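Local coordinates for core protein VP7 (Bluetongue virus, PDB 1BVP) that forms homotrimeric capsomers that assemble on the VP3 scaffold as part of the bluetongue virus core, at residues I35-Y40 and F62-D67; T44-T49 and P82-H87; I184-R189 and I223-Q228; T209-G214 and A230-N235. All coordinates share one frame; numbering follows the deposited sequence.

Interaction 1 (I35-Y40 and F62-D67); sequences IAINRY and FFMCLD
Two helices of the all-helical domain, 27-44 and 55-73, cross almost perpendicularly here and illustrate how one long aromatic side chain can span a wide helix-helix gap. The axes of the segments stay 11.9 Å apart at an angle of 83°. Tyr-40, its CG anti to the backbone N (chi1 -176°), reaches across toward the facing helix. Met-64, likewise anti at chi1 and extended through chi2, lays its CG over the centre of that ring, 3.4 Å from CG to the ring centroid, a CH-pi contact. Its SD lies obliquely to the same ring, 4.2 Å from the centroid, giving a Met-aromatic contact. A bend at chi3 then places Met-64 CE 4.2 Å from Ile-37 CG1. Within this bundle, helix 2-15 also packs against Met-64 through Val-11 and Cys-15. At the ring's edge, Tyr-40 OH donates a hydrogen bond of 2.6 Å to Asp-67 OD2, received on the anti lone pair, with ring and carboxylate planes 50° apart. That buried carboxylate has further partners: OD2 also forms a salt bridge with Arg-46, while OD1 accepts from Tyr-84 OH and the His-87 backbone N.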
loop_
_atom_site.group_PDB
_atom_site.type_symbol
_atom_site.label_atom_id
_atom_site.label_comp_id
_atom_site.label_asym_id
_atom_site.label_seq_id
_atom_site.Cartn_x
_atom_site.Cartn_y
_atom_site.Cartn_z
ATOM N N ILE A 35 -23.277 27.855 10.404
ATOM C CA ILE A 35 -22.451 28.997 10.026
ATOM C C ILE A 35 -22.087 29.039 8.548
ATOM O O ILE A 35 -22.179 30.088 7.885
ATOM C CB ILE A 35 -21.140 28.987 10.795
ATOM C CG1 ILE A 35 -21.441 28.624 12.239
ATOM C CG2 ILE A 35 -20.482 30.372 10.729
ATOM C CD1 ILE A 35 -20.258 28.636 13.145
ATOM N N ALA A 36 -21.631 27.897 8.049
ATOM C CA ALA A 36 -21.202 27.790 6.670
ATOM C C ALA A 36 -22.324 28.074 5.704
ATOM O O ALA A 36 -22.190 28.906 4.820
ATOM C CB ALA A 36 -20.616 26.423 6.420
ATOM N N ILE A 37 -23.459 27.425 5.899
ATOM C CA ILE A 37 -24.589 27.616 4.996
ATOM C C ILE A 37 -25.107 29.035 5.043
ATOM O O ILE A 37 -25.507 29.593 4.020
ATOM C CB ILE A 37 -25.707 26.631 5.295
ATOM C CG1 ILE A 37 -25.219 25.213 4.963
ATOM C CG2 ILE A 37 -26.952 26.982 4.496
ATOM C CD1 ILE A 37 -26.247 24.167 5.194
ATOM N N ASN A 38 -25.072 29.635 6.226
ATOM C CA ASN A 38 -25.531 30.995 6.369
ATOM C C ASN A 38 -24.573 31.921 5.562
ATOM O O ASN A 38 -25.039 32.677 4.709
ATOM C CB ASN A 38 -25.662 31.353 7.871
ATOM C CG ASN A 38 -26.116 32.814 8.114
ATOM O OD1 ASN A 38 -27.302 33.096 8.055
ATOM N ND2 ASN A 38 -25.173 33.728 8.415
ATOM N N ARG A 39 -23.249 31.834 5.764
ATOM C CA ARG A 39 -22.325 32.697 5.003
ATOM C C ARG A 39 -22.501 32.480 3.508
ATOM O O ARG A 39 -22.621 33.418 2.727
ATOM C CB ARG A 39 -20.880 32.407 5.346
ATOM C CG ARG A 39 -20.282 33.332 6.346
ATOM C CD ARG A 39 -20.324 34.766 5.880
ATOM N NE ARG A 39 -19.071 35.215 5.287
ATOM C CZ ARG A 39 -18.782 36.493 5.053
ATOM N NH1 ARG A 39 -19.661 37.434 5.354
ATOM N NH2 ARG A 39 -17.603 36.836 4.542
ATOM N N TYR A 40 -22.560 31.213 3.129
ATOM C CA TYR A 40 -22.706 30.838 1.755
ATOM C C TYR A 40 -23.949 31.440 1.115
ATOM O O TYR A 40 -23.845 32.141 0.117
ATOM C CB TYR A 40 -22.723 29.323 1.649
ATOM C CG TYR A 40 -22.771 28.841 0.224
ATOM C CD1 TYR A 40 -21.638 28.933 -0.605
ATOM C CD2 TYR A 40 -23.960 28.350 -0.322
ATOM C CE1 TYR A 40 -21.707 28.557 -1.944
ATOM C CE2 TYR A 40 -24.037 27.966 -1.651
ATOM C CZ TYR A 40 -22.916 28.073 -2.451
ATOM O OH TYR A 40 -23.008 27.700 -3.761
ATOM N N PHE A 62 -25.389 20.066 -2.937
ATOM C CA PHE A 62 -24.283 19.515 -3.690
ATOM C C PHE A 62 -23.559 20.634 -4.443
ATOM O O PHE A 62 -22.319 20.668 -4.478
ATOM C CB PHE A 62 -24.729 18.447 -4.674
ATOM C CG PHE A 62 -23.584 17.878 -5.450
ATOM C CD1 PHE A 62 -22.674 17.022 -4.830
ATOM C CD2 PHE A 62 -23.334 18.297 -6.754
ATOM C CE1 PHE A 62 -21.523 16.600 -5.490
ATOM C CE2 PHE A 62 -22.186 17.885 -7.429
ATOM C CZ PHE A 62 -21.276 17.038 -6.799
ATOM N N PHE A 63 -24.316 21.562 -5.031
ATOM C CA PHE A 63 -23.688 22.662 -5.744
ATOM C C PHE A 63 -22.868 23.518 -4.815
ATOM O O PHE A 63 -21.849 24.066 -5.222
ATOM C CB PHE A 63 -24.707 23.506 -6.455
ATOM C CG PHE A 63 -25.411 22.791 -7.564
ATOM C CD1 PHE A 63 -24.804 21.722 -8.227
ATOM C CD2 PHE A 63 -26.691 23.185 -7.958
ATOM C CE1 PHE A 63 -25.465 21.063 -9.264
ATOM C CE2 PHE A 63 -27.351 22.528 -8.992
ATOM C CZ PHE A 63 -26.746 21.468 -9.648
ATOM N N MET A 64 -23.265 23.579 -3.543
ATOM C CA MET A 64 -22.526 24.377 -2.567
ATOM C C MET A 64 -21.181 23.699 -2.337
ATOM O O MET A 64 -20.152 24.347 -2.229
ATOM C CB MET A 64 -23.296 24.473 -1.248
ATOM C CG MET A 64 -22.510 25.206 -0.194
ATOM S SD MET A 64 -23.204 25.141 1.426
ATOM C CE MET A 64 -23.086 23.374 1.887
ATOM N N CYS A 65 -21.204 22.378 -2.257
ATOM C CA CYS A 65 -19.990 21.609 -2.065
ATOM C C CYS A 65 -19.079 21.719 -3.288
ATOM O O CYS A 65 -17.857 21.929 -3.152
ATOM C CB CYS A 65 -20.371 20.186 -1.822
ATOM S SG CYS A 65 -21.025 19.970 -0.184
ATOM N N LEU A 66 -19.676 21.620 -4.479
ATOM C CA LEU A 66 -18.925 21.767 -5.716
ATOM C C LEU A 66 -18.236 23.138 -5.738
ATOM O O LEU A 66 -17.039 23.244 -6.018
ATOM C CB LEU A 66 -19.855 21.612 -6.905
ATOM C CG LEU A 66 -19.256 21.648 -8.319
ATOM C CD1 LEU A 66 -18.027 20.780 -8.445
ATOM C CD2 LEU A 66 -20.324 21.169 -9.289
ATOM N N ASP A 67 -18.967 24.188 -5.376
ATOM C CA ASP A 67 -18.384 25.532 -5.351
ATOM C C ASP A 67 -17.204 25.613 -4.417
ATOM O O ASP A 67 -16.193 26.243 -4.724
ATOM C CB ASP A 67 -19.408 26.577 -4.890
ATOM C CG ASP A 67 -20.204 27.169 -6.034
ATOM O OD1 ASP A 67 -19.770 27.069 -7.201
ATOM O OD2 ASP A 67 -21.272 27.749 -5.762
#

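Interaction 2 (T44-T49 and P82-H87); sequences TLRGVT and PDYTQH
Arg-46, in the loop after helix 27-44, shows how one long side chain can extend both to segment 82-87 and to Asp-67 of helix 55-73. From CB, which points toward segment 82-87, CG departs anti to the carbonyl carbon (chi1 -84°), and bends at chi2 and chi3 turn the chain so that its tip meets His-87. Contact with the ring begins at NE, 4.1 Å from His-87 NE2. CZ follows at 3.6 Å from the same His-87 NE2, and NH1 comes closest, 3.2 Å from His-87 NE2. The imidazole meets the guanidinium with its edge over one face, offset toward the rim, the two planes 82° apart; this upright approach is too poorly angled for a hydrogen bond between NH1 and NE2. Arg-46 NH2 lies 3.6 Å from His-87 CD2. At the guanidinium's edge, Arg-46 NH2 is 4.1 Å from Tyr-84 CE1. The strong polar partners of NH2 are Asp-67, by a salt bridge, and Tyr-40 OH. Thr-44 OG1 meets the base of the imidazole, 3.9 Å from His-87 CB. Placing an imidazole nitrogen against a cationic face probably disfavours protonation of His-87, while the guanidinium charge is probably balanced in part by the Asp-67 carboxylate.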
loop_
_atom_site.group_PDB
_atom_site.type_symbol
_atom_site.label_atom_id
_atom_site.label_comp_id
_atom_site.label_asym_id
_atom_site.label_seq_id
_atom_site.Cartn_x
_atom_site.Cartn_y
_atom_site.Cartn_z
ATOM N N THR A 44 -23.835 34.462 -1.836
ATOM C CA THR A 44 -24.178 33.776 -3.073
ATOM C C THR A 44 -25.603 33.947 -3.551
ATOM O O THR A 44 -25.874 33.842 -4.744
ATOM C CB THR A 44 -23.892 32.277 -2.807
ATOM O OG1 THR A 44 -22.569 31.968 -3.238
ATOM C CG2 THR A 44 -24.910 31.345 -3.377
ATOM N N LEU A 45 -26.517 34.105 -2.600
ATOM C CA LEU A 45 -27.939 34.264 -2.860
ATOM C C LEU A 45 -28.585 32.962 -3.233
ATOM O O LEU A 45 -29.604 32.931 -3.933
ATOM C CB LEU A 45 -28.214 35.330 -3.922
ATOM C CG LEU A 45 -28.172 36.811 -3.524
ATOM C CD1 LEU A 45 -27.320 37.082 -2.283
ATOM C CD2 LEU A 45 -27.644 37.597 -4.731
ATOM N N ARG A 46 -27.971 31.866 -2.828
ATOM C CA ARG A 46 -28.594 30.585 -3.089
ATOM C C ARG A 46 -29.411 30.254 -1.830
ATOM O O ARG A 46 -29.381 31.019 -0.846
ATOM C CB ARG A 46 -27.558 29.543 -3.468
ATOM C CG ARG A 46 -27.243 29.651 -4.943
ATOM C CD ARG A 46 -27.311 28.288 -5.611
ATOM N NE ARG A 46 -26.056 27.542 -5.436
ATOM C CZ ARG A 46 -25.291 27.102 -6.444
ATOM N NH1 ARG A 46 -25.645 27.294 -7.718
ATOM N NH2 ARG A 46 -24.095 26.582 -6.192
ATOM N N GLY A 47 -30.176 29.175 -1.836
ATOM C CA GLY A 47 -30.970 28.913 -0.650
ATOM C C GLY A 47 -30.798 27.497 -0.187
ATOM O O GLY A 47 -31.731 26.675 -0.217
ATOM N N VAL A 48 -29.588 27.201 0.246
ATOM C CA VAL A 48 -29.270 25.865 0.706
ATOM C C VAL A 48 -29.959 25.651 2.077
ATOM O O VAL A 48 -29.962 26.550 2.894
ATOM C CB VAL A 48 -27.729 25.741 0.815
ATOM C CG1 VAL A 48 -27.321 24.382 1.297
ATOM C CG2 VAL A 48 -27.107 26.038 -0.518
ATOM N N THR A 49 -30.569 24.487 2.303
ATOM C CA THR A 49 -31.218 24.167 3.581
ATOM C C THR A 49 -30.222 23.304 4.343
ATOM O O THR A 49 -29.452 22.609 3.714
ATOM C CB THR A 49 -32.373 23.205 3.391
ATOM O OG1 THR A 49 -33.198 23.689 2.367
ATOM C CG2 THR A 49 -33.216 23.090 4.664
ATOM N N PRO A 82 -26.029 23.590 -17.695
ATOM C CA PRO A 82 -27.167 24.520 -17.790
ATOM C C PRO A 82 -27.864 24.620 -16.413
ATOM O O PRO A 82 -28.640 25.532 -16.164
ATOM C CB PRO A 82 -28.075 23.840 -18.827
ATOM C CG PRO A 82 -27.824 22.361 -18.621
ATOM C CD PRO A 82 -26.308 22.305 -18.374
ATOM N N ASP A 83 -27.528 23.692 -15.518
ATOM C CA ASP A 83 -28.111 23.607 -14.191
ATOM C C ASP A 83 -27.247 24.183 -13.107
ATOM O O ASP A 83 -27.748 24.576 -12.062
ATOM C CB ASP A 83 -28.434 22.144 -13.852
ATOM C CG ASP A 83 -29.520 21.567 -14.747
ATOM O OD1 ASP A 83 -30.230 22.355 -15.424
ATOM O OD2 ASP A 83 -29.671 20.327 -14.799
ATOM N N TYR A 84 -25.947 24.233 -13.344
ATOM C CA TYR A 84 -25.029 24.734 -12.337
ATOM C C TYR A 84 -24.144 25.811 -12.890
ATOM O O TYR A 84 -23.598 25.696 -13.999
ATOM C CB TYR A 84 -24.170 23.587 -11.794
ATOM C CG TYR A 84 -22.903 24.023 -11.073
ATOM C CD1 TYR A 84 -22.940 24.459 -9.746
ATOM C CD2 TYR A 84 -21.667 24.017 -11.715
ATOM C CE1 TYR A 84 -21.791 24.881 -9.074
ATOM C CE2 TYR A 84 -20.502 24.447 -11.040
ATOM C CZ TYR A 84 -20.581 24.879 -9.723
ATOM O OH TYR A 84 -19.463 25.358 -9.076
ATOM N N THR A 85 -23.973 26.854 -12.094
ATOM C CA THR A 85 -23.098 27.949 -12.469
ATOM C C THR A 85 -22.189 28.210 -11.284
ATOM O O THR A 85 -22.653 28.430 -10.178
ATOM C CB THR A 85 -23.899 29.190 -12.826
ATOM O OG1 THR A 85 -24.902 28.814 -13.784
ATOM C CG2 THR A 85 -22.991 30.257 -13.444
ATOM N N GLN A 86 -20.894 28.120 -11.496
ATOM C CA GLN A 86 -19.955 28.330 -10.417
ATOM C C GLN A 86 -19.990 29.762 -9.889
ATOM O O GLN A 86 -19.959 30.713 -10.663
ATOM C CB GLN A 86 -18.548 27.933 -10.885
ATOM C CG GLN A 86 -17.394 28.332 -9.972
ATOM C CD GLN A 86 -16.051 27.820 -10.467
ATOM O OE1 GLN A 86 -15.924 27.402 -11.620
ATOM N NE2 GLN A 86 -15.047 27.849 -9.607
ATOM N N HIS A 87 -19.999 29.892 -8.562
ATOM C CA HIS A 87 -20.016 31.180 -7.877
ATOM C C HIS A 87 -18.685 31.479 -7.323
ATOM O O HIS A 87 -18.336 30.976 -6.273
ATOM C CB HIS A 87 -21.023 31.178 -6.740
ATOM C CG HIS A 87 -22.412 30.933 -7.210
ATOM N ND1 HIS A 87 -23.210 31.946 -7.701
ATOM C CD2 HIS A 87 -23.081 29.776 -7.443
ATOM C CE1 HIS A 87 -24.303 31.422 -8.235
ATOM N NE2 HIS A 87 -24.249 30.107 -8.090
#

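Interaction 3 (I184-R189 and I223-Q228); sequences IYLVWR and IAWDGQ
The side chains of this strand pair divide between two sheet faces, and the indole of Trp-225 organises one of them. Its CG is anti to the backbone N (chi1 176°), and it runs alongside Ile-184, pointing the same way; Ile-184 CD1 lies 3.8 Å from Trp-225 CZ3. Leu-186 crosses the indole obliquely and brings CD2 to 3.5 Å from Trp-225 CE3. Gly-227 sets its CA over the centre of one side of the indole, and Trp-225 NE1 is bonded to the carbonyl of Ala-229. Ile-223 CD1 touches the edge of the Trp-188 ring, 4.1 Å from Trp-188 CD1. On the sheet face carrying Tyr-185 and Ala-224, Tyr-185 CE2 meets Ala-224 CB at 3.7 Å; the phenol ring stacks on Phe-249 and packs on Ile-298 of a neighbouring subunit. Four backbone hydrogen bonds lock the register: Ile-184 and Trp-225 exchange two between N and O, as do Leu-186 and Ile-223. Trp-188 packs on Val-210, and Ile-223 and Trp-225 on Val-212. An antiparallel sheet thus turns the face with Ile-184, Leu-186, Ile-223 and Trp-225 toward strand 209-212, as in a beta sandwich, here in the domain that VP7 builds as a jelly roll.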
loop_
_atom_site.group_PDB
_atom_site.type_symbol
_atom_site.label_atom_id
_atom_site.label_comp_id
_atom_site.label_asym_id
_atom_site.label_seq_id
_atom_site.Cartn_x
_atom_site.Cartn_y
_atom_site.Cartn_z
ATOM N N ILE A 184 20.959 1.754 -2.844
ATOM C CA ILE A 184 20.590 0.669 -3.748
ATOM C C ILE A 184 20.787 -0.587 -2.947
ATOM O O ILE A 184 21.821 -0.743 -2.299
ATOM C CB ILE A 184 21.500 0.644 -5.003
ATOM C CG1 ILE A 184 21.532 2.040 -5.616
ATOM C CG2 ILE A 184 20.967 -0.341 -6.047
ATOM C CD1 ILE A 184 22.260 2.134 -6.880
ATOM N N TYR A 185 19.759 -1.429 -2.905
ATOM C CA TYR A 185 19.838 -2.654 -2.133
ATOM C C TYR A 185 20.007 -3.829 -3.077
ATOM O O TYR A 185 19.152 -4.148 -3.915
ATOM C CB TYR A 185 18.634 -2.803 -1.188
ATOM C CG TYR A 185 18.561 -1.667 -0.182
ATOM C CD1 TYR A 185 17.948 -0.448 -0.511
ATOM C CD2 TYR A 185 19.169 -1.773 1.055
ATOM C CE1 TYR A 185 17.953 0.630 0.357
ATOM C CE2 TYR A 185 19.179 -0.695 1.946
ATOM C CZ TYR A 185 18.570 0.510 1.586
ATOM O OH TYR A 185 18.604 1.581 2.465
ATOM N N LEU A 186 21.182 -4.417 -2.933
ATOM C CA LEU A 186 21.677 -5.508 -3.731
ATOM C C LEU A 186 21.734 -6.861 -3.069
ATOM O O LEU A 186 21.789 -6.968 -1.847
ATOM C CB LEU A 186 23.134 -5.181 -4.042
ATOM C CG LEU A 186 23.535 -4.358 -5.237
ATOM C CD1 LEU A 186 22.393 -3.569 -5.789
ATOM C CD2 LEU A 186 24.679 -3.498 -4.840
ATOM N N VAL A 187 21.689 -7.896 -3.896
ATOM C CA VAL A 187 21.982 -9.254 -3.436
ATOM C C VAL A 187 22.636 -9.921 -4.637
ATOM O O VAL A 187 22.203 -9.698 -5.772
ATOM C CB VAL A 187 20.838 -10.074 -2.723
ATOM C CG1 VAL A 187 19.547 -9.355 -2.710
ATOM C CG2 VAL A 187 20.768 -11.490 -3.259
ATOM N N TRP A 188 23.819 -10.508 -4.411
ATOM C CA TRP A 188 24.567 -11.173 -5.504
ATOM C C TRP A 188 24.600 -12.673 -5.351
ATOM O O TRP A 188 24.614 -13.213 -4.238
ATOM C CB TRP A 188 25.992 -10.611 -5.695
ATOM C CG TRP A 188 27.029 -11.070 -4.684
ATOM C CD1 TRP A 188 27.338 -10.483 -3.486
ATOM C CD2 TRP A 188 27.866 -12.238 -4.777
ATOM N NE1 TRP A 188 28.296 -11.217 -2.821
ATOM C CE2 TRP A 188 28.635 -12.300 -3.586
ATOM C CE3 TRP A 188 28.051 -13.231 -5.758
ATOM C CZ2 TRP A 188 29.560 -13.317 -3.346
ATOM C CZ3 TRP A 188 28.973 -14.232 -5.522
ATOM C CH2 TRP A 188 29.715 -14.271 -4.322
ATOM N N ARG A 189 24.530 -13.356 -6.481
ATOM C CA ARG A 189 24.551 -14.809 -6.471
ATOM C C ARG A 189 25.535 -15.351 -7.518
ATOM O O ARG A 189 25.891 -14.668 -8.499
ATOM C CB ARG A 189 23.155 -15.312 -6.804
ATOM C CG ARG A 189 22.099 -14.860 -5.863
ATOM C CD ARG A 189 20.740 -15.319 -6.317
ATOM N NE ARG A 189 19.662 -14.764 -5.487
ATOM C CZ ARG A 189 19.037 -13.602 -5.721
ATOM N NH1 ARG A 189 19.364 -12.855 -6.766
ATOM N NH2 ARG A 189 18.083 -13.172 -4.907
ATOM N N ILE A 223 22.504 -6.088 0.631
ATOM C CA ILE A 223 23.581 -5.164 0.815
ATOM C C ILE A 223 23.067 -3.753 0.566
ATOM O O ILE A 223 22.439 -3.466 -0.455
ATOM C CB ILE A 223 24.684 -5.457 -0.213
ATOM C CG1 ILE A 223 25.360 -6.784 0.099
ATOM C CG2 ILE A 223 25.685 -4.303 -0.295
ATOM C CD1 ILE A 223 26.082 -7.338 -1.111
ATOM N N ALA A 224 23.369 -2.866 1.497
ATOM C CA ALA A 224 22.994 -1.477 1.371
ATOM C C ALA A 224 24.166 -0.775 0.702
ATOM O O ALA A 224 25.212 -0.566 1.313
ATOM C CB ALA A 224 22.746 -0.913 2.729
ATOM N N TRP A 225 24.007 -0.416 -0.553
ATOM C CA TRP A 225 25.091 0.223 -1.277
ATOM C C TRP A 225 24.708 1.642 -1.662
ATOM O O TRP A 225 23.648 1.874 -2.249
ATOM C CB TRP A 225 25.396 -0.618 -2.531
ATOM C CG TRP A 225 26.443 -0.049 -3.475
ATOM C CD1 TRP A 225 27.676 0.428 -3.135
ATOM C CD2 TRP A 225 26.322 0.137 -4.899
ATOM N NE1 TRP A 225 28.317 0.917 -4.245
ATOM C CE2 TRP A 225 27.511 0.754 -5.341
ATOM C CE3 TRP A 225 25.326 -0.157 -5.839
ATOM C CZ2 TRP A 225 27.736 1.088 -6.693
ATOM C CZ3 TRP A 225 25.550 0.177 -7.193
ATOM C CH2 TRP A 225 26.743 0.791 -7.600
ATOM N N ASP A 226 25.603 2.582 -1.390
ATOM C CA ASP A 226 25.372 3.987 -1.715
ATOM C C ASP A 226 25.465 4.346 -3.159
ATOM O O ASP A 226 25.257 5.495 -3.509
ATOM C CB ASP A 226 26.331 4.885 -0.962
ATOM C CG ASP A 226 27.755 4.451 -1.105
ATOM O OD1 ASP A 226 28.130 3.429 -0.472
ATOM O OD2 ASP A 226 28.489 5.121 -1.841
ATOM N N GLY A 227 25.854 3.405 -4.003
ATOM C CA GLY A 227 25.950 3.699 -5.427
ATOM C C GLY A 227 27.227 4.401 -5.848
ATOM O O GLY A 227 27.423 4.626 -7.042
ATOM N N GLN A 228 28.088 4.756 -4.890
ATOM C CA GLN A 228 29.349 5.449 -5.195
ATOM C C GLN A 228 30.552 4.536 -4.949
ATOM O O GLN A 228 31.439 4.421 -5.805
ATOM C CB GLN A 228 29.519 6.730 -4.347
ATOM C CG GLN A 228 28.542 7.863 -4.622
ATOM C CD GLN A 228 28.478 8.235 -6.103
ATOM O OE1 GLN A 228 29.456 8.730 -6.672
ATOM N NE2 GLN A 228 27.325 7.995 -6.733
#

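Interaction 4 (T209-G214 and A230-N235); sequences TVSVGG and ALHVHN
Five backbone hydrogen bonds join segments 209-214 and 230-235, four between strands 209-212 and 231-234 and a fifth just beyond. Thr-209 and His-234 exchange a nearly straight pair, Thr-209 N lying 2.9 Å from His-234 O; Ser-211 and His-232 exchange a second, in which the bond from Ser-211 N is the more bent at 147°. Past the strand end, Gly-213 N continues the pattern onto Ala-230 O, the glycine having positive phi as the chain turns. The carbonyls also receive CA-H...O contacts, such as Val-210 CA to His-232 O at 3.4 Å. These are the two central strands of a four-stranded antiparallel sheet, bordered by strands 168-170 and 215-217. On the face bearing Thr-209, Ser-211, His-232 and His-234, each hydroxyl stands between its own backbone N and carbonyl carbon (chi1 67° and 76°), beside its partner's CB: Thr-209 OG1 lies 3.5 Å from His-234 CB, and Ser-211 OG 3.4 Å from His-232 CB. His-232 ND1 bonds to Asp-170 OD1. The other face is apolar. There Val-212 CG2 lies 3.6 Å from Leu-231 CD1, the two side chains running alongside, while Val-210 CG2 and Val-233 CG1 meet more loosely at 4.3 Å. Trp-225 of the facing sheet packs on Val-212 and Leu-231.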
loop_
_atom_site.group_PDB
_atom_site.type_symbol
_atom_site.label_atom_id
_atom_site.label_comp_id
_atom_site.label_asym_id
_atom_site.label_seq_id
_atom_site.Cartn_x
_atom_site.Cartn_y
_atom_site.Cartn_z
ATOM N N THR A 209 34.342 -13.624 -5.370
ATOM C CA THR A 209 34.007 -12.654 -4.343
ATOM C C THR A 209 33.508 -11.339 -4.920
ATOM O O THR A 209 33.841 -10.968 -6.050
ATOM C CB THR A 209 35.201 -12.332 -3.396
ATOM O OG1 THR A 209 36.234 -11.636 -4.114
ATOM C CG2 THR A 209 35.737 -13.592 -2.767
ATOM N N VAL A 210 32.657 -10.680 -4.135
ATOM C CA VAL A 210 32.100 -9.364 -4.456
ATOM C C VAL A 210 32.420 -8.524 -3.214
ATOM O O VAL A 210 32.318 -9.003 -2.078
ATOM C CB VAL A 210 30.561 -9.409 -4.685
ATOM C CG1 VAL A 210 30.051 -8.010 -4.978
ATOM C CG2 VAL A 210 30.226 -10.315 -5.862
ATOM N N SER A 211 32.939 -7.328 -3.422
ATOM C CA SER A 211 33.265 -6.487 -2.290
ATOM C C SER A 211 32.743 -5.085 -2.586
ATOM O O SER A 211 32.685 -4.652 -3.764
ATOM C CB SER A 211 34.774 -6.478 -2.030
ATOM O OG SER A 211 35.446 -5.662 -2.980
ATOM N N VAL A 212 32.284 -4.418 -1.530
ATOM C CA VAL A 212 31.738 -3.073 -1.662
ATOM C C VAL A 212 32.608 -2.139 -0.859
ATOM O O VAL A 212 32.785 -2.343 0.337
ATOM C CB VAL A 212 30.274 -2.987 -1.156
ATOM C CG1 VAL A 212 29.770 -1.576 -1.354
ATOM C CG2 VAL A 212 29.364 -3.977 -1.927
ATOM N N GLY A 213 33.179 -1.135 -1.523
ATOM C CA GLY A 213 34.065 -0.203 -0.842
ATOM C C GLY A 213 35.221 -0.903 -0.119
ATOM O O GLY A 213 35.619 -0.492 0.973
ATOM N N GLY A 214 35.725 -1.996 -0.690
ATOM C CA GLY A 214 36.826 -2.708 -0.069
ATOM C C GLY A 214 36.447 -3.808 0.902
ATOM O O GLY A 214 37.275 -4.660 1.222
ATOM N N ALA A 230 33.123 1.545 -4.666
ATOM C CA ALA A 230 33.456 0.559 -5.695
ATOM C C ALA A 230 32.863 -0.823 -5.461
ATOM O O ALA A 230 32.938 -1.398 -4.358
ATOM C CB ALA A 230 34.942 0.472 -5.868
ATOM N N LEU A 231 32.270 -1.339 -6.527
ATOM C CA LEU A 231 31.627 -2.647 -6.538
ATOM C C LEU A 231 32.620 -3.518 -7.291
ATOM O O LEU A 231 32.669 -3.510 -8.530
ATOM C CB LEU A 231 30.328 -2.524 -7.316
ATOM C CG LEU A 231 29.295 -3.571 -7.019
ATOM C CD1 LEU A 231 29.174 -3.706 -5.536
ATOM C CD2 LEU A 231 28.012 -3.077 -7.602
ATOM N N HIS A 232 33.402 -4.265 -6.527
ATOM C CA HIS A 232 34.480 -5.062 -7.070
ATOM C C HIS A 232 34.284 -6.577 -7.104
ATOM O O HIS A 232 34.165 -7.234 -6.064
ATOM C CB HIS A 232 35.723 -4.701 -6.269
ATOM C CG HIS A 232 37.000 -5.217 -6.851
ATOM N ND1 HIS A 232 37.601 -4.647 -7.956
ATOM C CD2 HIS A 232 37.812 -6.232 -6.459
ATOM C CE1 HIS A 232 38.729 -5.283 -8.215
ATOM N NE2 HIS A 232 38.880 -6.248 -7.323
ATOM N N VAL A 233 34.281 -7.140 -8.309
ATOM C CA VAL A 233 34.133 -8.586 -8.457
ATOM C C VAL A 233 35.505 -9.224 -8.731
ATOM O O VAL A 233 36.323 -8.680 -9.474
ATOM C CB VAL A 233 33.175 -8.959 -9.594
ATOM C CG1 VAL A 233 32.656 -10.368 -9.356
ATOM C CG2 VAL A 233 32.020 -7.956 -9.689
ATOM N N HIS A 234 35.766 -10.355 -8.088
ATOM C CA HIS A 234 37.027 -11.063 -8.240
ATOM C C HIS A 234 36.814 -12.579 -8.389
ATOM O O HIS A 234 36.154 -13.215 -7.550
ATOM C CB HIS A 234 37.922 -10.778 -7.025
ATOM C CG HIS A 234 39.223 -11.524 -7.023
ATOM N ND1 HIS A 234 39.961 -11.753 -8.169
ATOM C CD2 HIS A 234 39.917 -12.098 -6.007
ATOM C CE1 HIS A 234 41.053 -12.437 -7.861
ATOM N NE2 HIS A 234 41.049 -12.659 -6.557
ATOM N N ASN A 235 37.342 -13.131 -9.488
ATOM C CA ASN A 235 37.290 -14.570 -9.776
ATOM C C ASN A 235 38.686 -15.160 -9.551
ATOM O O ASN A 235 39.527 -15.101 -10.435
ATOM C CB ASN A 235 36.910 -14.800 -11.232
ATOM C CG ASN A 235 36.846 -16.268 -11.579
ATOM O OD1 ASN A 235 36.835 -17.116 -10.682
ATOM N ND2 ASN A 235 36.807 -16.581 -12.879
#

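The four contacts fall into two pairs that exemplify the two-domain design of VP7. Interaction 1 joins helices 27-44 and 55-73, interaction 2 the loops that follow them; their centres are 9 Å apart, and one polar cluster runs through both. Interactions 3 and 4, 11 Å apart, belong to the two sheets of the beta sandwich and join through its apolar core. Between the pairs the centres lie about 55 to 70 Å apart, on opposite sides of the chain's centre. Within each pair the segments alternate along the sequence, whereas the helical pair closes before the sandwich pair opens. Helices return after strand 241-252, so the sandwich is an insertion in the helical domain.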